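Local atomic coordinates of quinoline 2-oxidoreductase medium subunit (Pseudomonas putida, PDB entry 1T3Q), a protein that binds FAD as the medium subunit of the molybdenum hydroxylase quinoline 2-oxidoreductase and probably takes part in its redox chemistry. Residues A197-Q202 with L277-G282. Residues are numbered along the deposited sequence; the frame is centred on the assembly and turned at random.
Sequences AGLSMQ and LKAAQG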
ATOM      1  N   ALA C 197      45.128 -42.478  -3.969  1.00 24.05           N
ATOM      2  CA  ALA C 197      46.155 -43.500  -3.866  1.00 23.30           C
ATOM      3  C   ALA C 197      45.520 -44.857  -4.104  1.00 25.24           C
ATOM      4  O   ALA C 197      44.609 -45.260  -3.377  1.00 24.15           O
ATOM      5  CB  ALA C 197      46.806 -43.457  -2.489  1.00 24.25           C
ATOM      6  N   GLY C 198      45.989 -45.537  -5.147  1.00 24.24           N
ATOM      7  CA  GLY C 198      45.486 -46.859  -5.472  1.00 24.73           C
ATOM      8  C   GLY C 198      46.608 -47.838  -5.188  1.00 25.15           C
ATOM      9  O   GLY C 198      47.687 -47.741  -5.777  1.00 25.01           O
ATOM     10  N   LEU C 199      46.364 -48.785  -4.288  1.00 25.45           N
ATOM     11  CA  LEU C 199      47.395 -49.744  -3.925  1.00 26.26           C
ATOM     12  C   LEU C 199      46.994 -51.199  -4.043  1.00 29.11           C
ATOM     13  O   LEU C 199      45.825 -51.560  -3.895  1.00 29.77           O
ATOM     14  CB  LEU C 199      47.851 -49.510  -2.486  1.00 25.50           C
ATOM     15  CG  LEU C 199      48.319 -48.113  -2.096  1.00 24.63           C
ATOM     16  CD1 LEU C 199      48.661 -48.107  -0.615  1.00 23.81           C
ATOM     17  CD2 LEU C 199      49.518 -47.708  -2.936  1.00 22.87           C
ATOM     18  N   SER C 200      47.997 -52.027  -4.305  1.00 31.14           N
ATOM     19  CA  SER C 200      47.828 -53.465  -4.385  1.00 33.38           C
ATOM     20  C   SER C 200      48.808 -53.979  -3.336  1.00 34.07           C
ATOM     21  O   SER C 200      50.012 -53.726  -3.424  1.00 32.42           O
ATOM     22  CB  SER C 200      48.209 -53.986  -5.767  1.00 35.07           C
ATOM     23  OG  SER C 200      48.140 -55.401  -5.790  1.00 39.50           O
ATOM     24  N   MET C 201      48.289 -54.668  -2.329  1.00 35.07           N
ATOM     25  CA  MET C 201      49.128 -55.184  -1.260  1.00 38.47           C
ATOM     26  C   MET C 201      49.127 -56.706  -1.236  1.00 40.42           C
ATOM     27  O   MET C 201      48.073 -57.338  -1.248  1.00 41.07           O
ATOM     28  CB  MET C 201      48.639 -54.661   0.093  1.00 38.23           C
ATOM     29  CG  MET C 201      48.457 -53.149   0.172  1.00 40.71           C
ATOM     30  SD  MET C 201      49.994 -52.205   0.104  1.00 43.20           S
ATOM     31  CE  MET C 201      50.414 -52.129   1.844  1.00 40.16           C
ATOM     32  N   GLN C 202      50.320 -57.286  -1.209  1.00 42.96           N
ATOM     33  CA  GLN C 202      50.476 -58.732  -1.152  1.00 45.52           C
ATOM     34  C   GLN C 202      51.188 -58.929   0.176  1.00 46.61           C
ATOM     35  O   GLN C 202      52.414 -58.838   0.258  1.00 46.98           O
ATOM     36  CB  GLN C 202      51.346 -59.221  -2.307  1.00 47.19           C
ATOM     37  CG  GLN C 202      50.895 -60.539  -2.903  1.00 49.52           C
ATOM     38  CD  GLN C 202      50.296 -60.388  -4.289  1.00 50.54           C
ATOM     39  OE1 GLN C 202      50.943 -59.883  -5.207  1.00 52.00           O
ATOM     40  NE2 GLN C 202      49.058 -60.835  -4.451  1.00 51.22           N
ATOM     41  N   LEU C 277      48.786 -43.610   3.360  1.00 23.04           N
ATOM     42  CA  LEU C 277      48.646 -44.402   4.576  1.00 24.56           C
ATOM     43  C   LEU C 277      47.234 -44.971   4.676  1.00 25.17           C
ATOM     44  O   LEU C 277      47.041 -46.119   5.077  1.00 27.06           O
ATOM     45  CB  LEU C 277      48.956 -43.544   5.810  1.00 23.56           C
ATOM     46  CG  LEU C 277      50.437 -43.213   6.015  1.00 23.39           C
ATOM     47  CD1 LEU C 277      50.609 -42.111   7.052  1.00 23.41           C
ATOM     48  CD2 LEU C 277      51.166 -44.479   6.447  1.00 23.16           C
ATOM     49  N   LYS C 278      46.249 -44.166   4.296  1.00 25.49           N
ATOM     50  CA  LYS C 278      44.857 -44.593   4.349  1.00 25.51           C
ATOM     51  C   LYS C 278      44.594 -45.732   3.366  1.00 25.69           C
ATOM     52  O   LYS C 278      43.906 -46.702   3.693  1.00 25.54           O
ATOM     53  CB  LYS C 278      43.936 -43.406   4.040  1.00 25.38           C
ATOM     54  CG  LYS C 278      42.461 -43.654   4.333  1.00 25.80           C
ATOM     55  N   ALA C 279      45.141 -45.615   2.159  1.00 24.73           N
ATOM     56  CA  ALA C 279      44.961 -46.643   1.140  1.00 26.65           C
ATOM     57  C   ALA C 279      45.636 -47.946   1.557  1.00 27.83           C
ATOM     58  O   ALA C 279      45.119 -49.031   1.295  1.00 28.82           O
ATOM     59  CB  ALA C 279      45.524 -46.167  -0.197  1.00 26.26           C
ATOM     60  N   ALA C 280      46.793 -47.835   2.198  1.00 29.15           N
ATOM     61  CA  ALA C 280      47.526 -49.010   2.654  1.00 32.22           C
ATOM     62  C   ALA C 280      46.714 -49.714   3.738  1.00 33.95           C
ATOM     63  O   ALA C 280      46.642 -50.941   3.784  1.00 34.66           O
ATOM     64  CB  ALA C 280      48.888 -48.598   3.201  1.00 31.55           C
ATOM     65  N   GLN C 281      46.107 -48.915   4.607  1.00 36.05           N
ATOM     66  CA  GLN C 281      45.280 -49.415   5.698  1.00 37.99           C
ATOM     67  C   GLN C 281      44.074 -50.167   5.135  1.00 38.86           C
ATOM     68  O   GLN C 281      43.802 -51.306   5.517  1.00 39.53           O
ATOM     69  CB  GLN C 281      44.802 -48.231   6.546  1.00 38.34           C
ATOM     70  N   GLY C 282      43.358 -49.521   4.221  1.00 39.96           N
ATOM     71  CA  GLY C 282      42.186 -50.136   3.625  1.00 41.69           C
ATOM     72  C   GLY C 282      42.485 -51.331   2.741  1.00 43.72           C
ATOM     73  O   GLY C 282      41.744 -52.313   2.751  1.00 44.42           O
TER
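Ala279, Ala280 and Leu199 carry this contact, a worked example of how small residues on a helix let it lie close against a β-sheet. Helix 277-282 runs over strand 197-202 with the axes 7.8 Å apart at closest approach and their N-to-C directions 37° apart. The CB of Ala279 points at the strand and makes a close van der Waals approach, 3.4 Å, to the carbonyl O of Ala197. It also meets the methyl of Ala197, CB to CB, at 3.8 Å. In Leu199, chi2 (178°) extends CD1 anti to CA, toward the helix backbone. There CD1 lies 3.7 Å from the CB of Ala279. It also comes within 3.4 Å of the N of Ala280, and is 3.9 Å from the CB of that residue. From farther along the strand Met201 brings its terminal CE to 4.1 Å from the CB of Ala280. Outside the two segments, Ile235 packs on both Leu199 and Ala280, while Glu179 of the adjacent strand touches Ala279. The contact thus joins the sheet of the C-terminal domain to its long last helix, away from the FAD site. Its chemistry is that of methyl groups packed on one another and on backbone atoms, with Met201 contributing only CE, consistent with apolar burial and close fit, rather than directional bonding, as the main link between these two segments.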